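Local atomic coordinates of Cif-like 1 (Burkholderia cenocepacia, PDB entry 7JQY), a protein that probably hydrolyses epoxides, as a Cif-like member of the alpha/beta hydrolase fold that assembles as an octamer. Residues Thr236-Lys239 with Ala240-Lys243; Tyr130-Ala133 with Ala134-Thr138. The protein carries 1 engineered substitution. One frame throughout, in Å; residues are numbered along the deposited sequence.

Contact 1. Residues Thr236-Lys239 with Ala240-Lys243; sequences TRFK and AFMK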
# COMPACT_ATOMS: atom_id res chain seq x y z
N THR B 236 -35.55 -22.42 -2.38
CA THR B 236 -36.18 -23.67 -2.78
C THR B 236 -36.39 -24.58 -1.57
O THR B 236 -37.47 -25.15 -1.39
CB THR B 236 -35.31 -24.38 -3.82
OG1 THR B 236 -34.87 -23.44 -4.81
CG2 THR B 236 -36.06 -25.51 -4.49
N ARG B 237 -35.36 -24.73 -0.74
CA ARG B 237 -35.46 -25.66 0.38
C ARG B 237 -36.47 -25.18 1.42
O ARG B 237 -37.27 -25.98 1.93
CB ARG B 237 -34.08 -25.89 1.00
CG ARG B 237 -34.06 -26.95 2.07
CD ARG B 237 -34.17 -28.34 1.46
NE ARG B 237 -34.14 -29.37 2.48
CZ ARG B 237 -33.04 -30.04 2.83
NH1 ARG B 237 -31.89 -29.78 2.23
NH2 ARG B 237 -33.09 -30.97 3.77
N PHE B 238 -36.48 -23.88 1.70
CA PHE B 238 -37.35 -23.36 2.76
C PHE B 238 -38.81 -23.36 2.36
O PHE B 238 -39.69 -23.62 3.19
CB PHE B 238 -36.92 -21.93 3.14
CG PHE B 238 -35.82 -21.88 4.14
CD1 PHE B 238 -34.85 -22.88 4.18
CD2 PHE B 238 -35.75 -20.84 5.04
CE1 PHE B 238 -33.83 -22.83 5.10
CE2 PHE B 238 -34.73 -20.78 5.97
CZ PHE B 238 -33.77 -21.78 6.00
N LYS B 239 -39.09 -23.10 1.08
CA LYS B 239 -40.47 -23.14 0.59
C LYS B 239 -41.08 -24.52 0.81
O LYS B 239 -42.27 -24.65 1.10
CB LYS B 239 -40.47 -22.79 -0.91
CG LYS B 239 -40.11 -21.35 -1.23
CD LYS B 239 -39.78 -21.14 -2.72
CE LYS B 239 -40.42 -19.95 -3.39
NZ LYS B 239 -39.44 -19.42 -4.41
N ALA B 240 -40.26 -25.56 0.64
CA ALA B 240 -40.69 -26.91 0.97
C ALA B 240 -40.88 -27.09 2.47
O ALA B 240 -41.82 -27.77 2.90
CB ALA B 240 -39.67 -27.92 0.43
N PHE B 241 -40.02 -26.47 3.28
CA PHE B 241 -40.15 -26.59 4.73
C PHE B 241 -41.48 -26.01 5.23
O PHE B 241 -42.05 -26.50 6.21
CB PHE B 241 -38.99 -25.87 5.43
CG PHE B 241 -37.67 -26.62 5.43
CD1 PHE B 241 -37.63 -28.01 5.26
CD2 PHE B 241 -36.48 -25.94 5.62
CE1 PHE B 241 -36.41 -28.68 5.28
CE2 PHE B 241 -35.26 -26.60 5.63
CZ PHE B 241 -35.22 -27.98 5.46
N MET B 242 -42.00 -24.99 4.55
CA MET B 242 -43.17 -24.28 5.05
C MET B 242 -44.49 -24.94 4.70
O MET B 242 -45.55 -24.33 4.87
CB MET B 242 -43.18 -22.85 4.52
CG MET B 242 -42.44 -21.86 5.37
SD MET B 242 -42.43 -20.27 4.55
CE MET B 242 -41.67 -20.74 3.01
N LYS B 243 -44.47 -26.18 4.26
CA LYS B 243 -45.71 -26.85 4.01
C LYS B 243 -46.22 -27.37 5.34
O LYS B 243 -47.38 -27.59 5.50
CB LYS B 243 -45.52 -28.06 3.12
CG LYS B 243 -44.74 -27.83 1.86
CD LYS B 243 -45.36 -26.76 1.03
CE LYS B 243 -44.66 -26.62 -0.30
NZ LYS B 243 -45.07 -25.39 -1.00
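Arg237 and Phe241 sit one turn apart at the C-terminal end of helix 231-241 in this alpha/beta hydrolase, and their side chains run against each other at a slant. The arginine has CG anti to its own backbone N (chi1 -174°) and bends at chi2, which brings NE to 3.5 Å from CZ of Phe241, while CG lies 3.7 Å from the same CZ. Guanidinium and ring planes are 54° apart, too tilted for a flat stack. Phe238 meets Phe241 obliquely too, with its CD1 3.8 Å from CD2 of Phe241, so the Phe241 ring meets side chains three and four residues back. Phe238 also pairs edge-to-face with Tyr130 of helix 124-135, and Phe241 also touches Ala134 there.

The helix ends here. Phe241 N still donates to Arg237 O, but Met242, the first residue to leave helical angles, has only weak bonds from its N to Phe238 O and Lys239 O. Its side chain folds back at chi3, placing CE 3.6 Å from CA of Lys239. One face of the Phe241 ring carries Arg237 O, 3.6 Å above the plane and offset toward the rim.

Contact 2. Residues Tyr130-Ala133 with Ala134-Thr138; sequences YAYA and AQWPT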
# COMPACT_ATOMS: atom_id res chain seq x y z
N TYR B 130 -34.45 -21.83 12.06
CA TYR B 130 -35.70 -22.31 11.48
C TYR B 130 -35.51 -23.67 10.82
O TYR B 130 -36.32 -24.58 11.01
CB TYR B 130 -36.26 -21.30 10.47
CG TYR B 130 -37.39 -21.88 9.65
CD1 TYR B 130 -38.63 -22.12 10.23
CD2 TYR B 130 -37.21 -22.22 8.32
CE1 TYR B 130 -39.67 -22.67 9.49
CE2 TYR B 130 -38.23 -22.77 7.58
CZ TYR B 130 -39.46 -22.99 8.17
OH TYR B 130 -40.48 -23.54 7.43
N ALA B 131 -34.44 -23.82 10.03
CA ALA B 131 -34.16 -25.10 9.39
C ALA B 131 -33.92 -26.19 10.41
O ALA B 131 -34.24 -27.36 10.15
CB ALA B 131 -32.95 -24.96 8.45
N TYR B 132 -33.38 -25.84 11.57
CA TYR B 132 -33.25 -26.81 12.65
C TYR B 132 -34.63 -27.29 13.11
O TYR B 132 -34.89 -28.49 13.19
CB TYR B 132 -32.48 -26.18 13.82
CG TYR B 132 -31.87 -27.15 14.83
CD1 TYR B 132 -32.52 -28.33 15.21
CD2 TYR B 132 -30.65 -26.86 15.44
CE1 TYR B 132 -31.96 -29.19 16.13
CE2 TYR B 132 -30.09 -27.71 16.37
CZ TYR B 132 -30.74 -28.88 16.71
OH TYR B 132 -30.17 -29.72 17.64
N ALA B 133 -35.54 -26.34 13.37
CA ALA B 133 -36.87 -26.71 13.83
C ALA B 133 -37.67 -27.43 12.76
O ALA B 133 -38.46 -28.32 13.07
CB ALA B 133 -37.63 -25.46 14.30
N ALA B 134 -37.45 -27.09 11.49
CA ALA B 134 -38.21 -27.73 10.42
C ALA B 134 -37.77 -29.18 10.23
O ALA B 134 -38.60 -30.05 9.96
CB ALA B 134 -38.06 -26.96 9.12
N GLN B 135 -36.47 -29.45 10.38
CA GLN B 135 -35.94 -30.80 10.15
C GLN B 135 -36.09 -31.71 11.37
O GLN B 135 -36.25 -32.93 11.20
CB GLN B 135 -34.48 -30.73 9.73
CG GLN B 135 -34.29 -30.44 8.25
CD GLN B 135 -32.89 -29.98 7.93
OE1 GLN B 135 -32.24 -30.49 7.01
NE2 GLN B 135 -32.40 -29.00 8.68
N TRP B 136 -36.02 -31.18 12.58
CA TRP B 136 -36.12 -31.99 13.80
C TRP B 136 -37.04 -31.29 14.79
O TRP B 136 -36.62 -30.85 15.87
CB TRP B 136 -34.73 -32.24 14.40
CG TRP B 136 -33.80 -32.84 13.38
CD1 TRP B 136 -33.75 -34.14 12.99
CD2 TRP B 136 -32.83 -32.14 12.58
NE1 TRP B 136 -32.80 -34.31 12.01
CE2 TRP B 136 -32.22 -33.09 11.74
CE3 TRP B 136 -32.40 -30.81 12.51
CZ2 TRP B 136 -31.21 -32.76 10.84
CZ3 TRP B 136 -31.41 -30.48 11.61
CH2 TRP B 136 -30.83 -31.45 10.78
N PRO B 137 -38.33 -31.20 14.46
CA PRO B 137 -39.25 -30.41 15.30
C PRO B 137 -39.40 -30.92 16.73
O PRO B 137 -39.62 -30.11 17.64
CB PRO B 137 -40.58 -30.50 14.54
CG PRO B 137 -40.26 -31.09 13.19
CD PRO B 137 -39.02 -31.89 13.36
N THR B 138 -39.32 -32.23 16.95
CA THR B 138 -39.44 -32.75 18.31
C THR B 138 -38.30 -32.27 19.20
O THR B 138 -38.45 -32.19 20.42
CB THR B 138 -39.53 -34.27 18.30
OG1 THR B 138 -38.32 -34.83 17.80
CG2 THR B 138 -40.71 -34.73 17.43
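Gln135 folds back over the carbonyl of Ala131, one turn earlier in the helix, and every carbon of its side chain stays close to that oxygen. CB lies 3.4 Å from Ala131 O and also packs against one face of the Trp136 indole. With chi1 at -82° CG turns away from its own carbonyl carbon, and the chain starts back toward Ala131; CG and CD then pass near the oxygen without bonding. At the tip, NE2 donates to Ala131 O at 2.9 Å, from 61° out of the carbonyl plane. Gln135 N donates to the same oxygen at 3.1 Å from the opposite face, so two donors of one residue grip a single acceptor.

This is the end of helix 124-135, the helix of the beta-alpha-beta unit between strands 117-122 and 140-146. It follows a tight strand-to-helix turn consistent with the nucleophile elbow of the fold. Trp136 is the first residue out of helical angles, yet its N keeps a 3.0 Å bond to Tyr132 O. Its indole directs an edge toward the Tyr132 face in an offset edge-to-face pair, planes at 84°, and Arg106 makes a cation-pi contact with it. Closest between the rings are Trp136 CE3 and Tyr132 CD1, at 3.7 Å.

From the N terminus, the chain passes strand 117-122 and helix 124-135, whose last turns, with the residues just after them, form contact 2, then enters strand 140-146. About a hundred residues later it reaches the end of helix 231-241, where contact 1 lies before the loop to strand 250-255. Each contact is local and bridges no long loop. The two follow in series, neither nesting nor crossing, with centres about 12 Å apart. They nevertheless touch side by side: Tyr130 OH packs 3.3 Å from CG of Met242, and Arg237 NH2 is 3.4 Å from OE1 of Gln135. The C-terminal ends of two helices distant in sequence thus pack together, with helix 98-111 touching both.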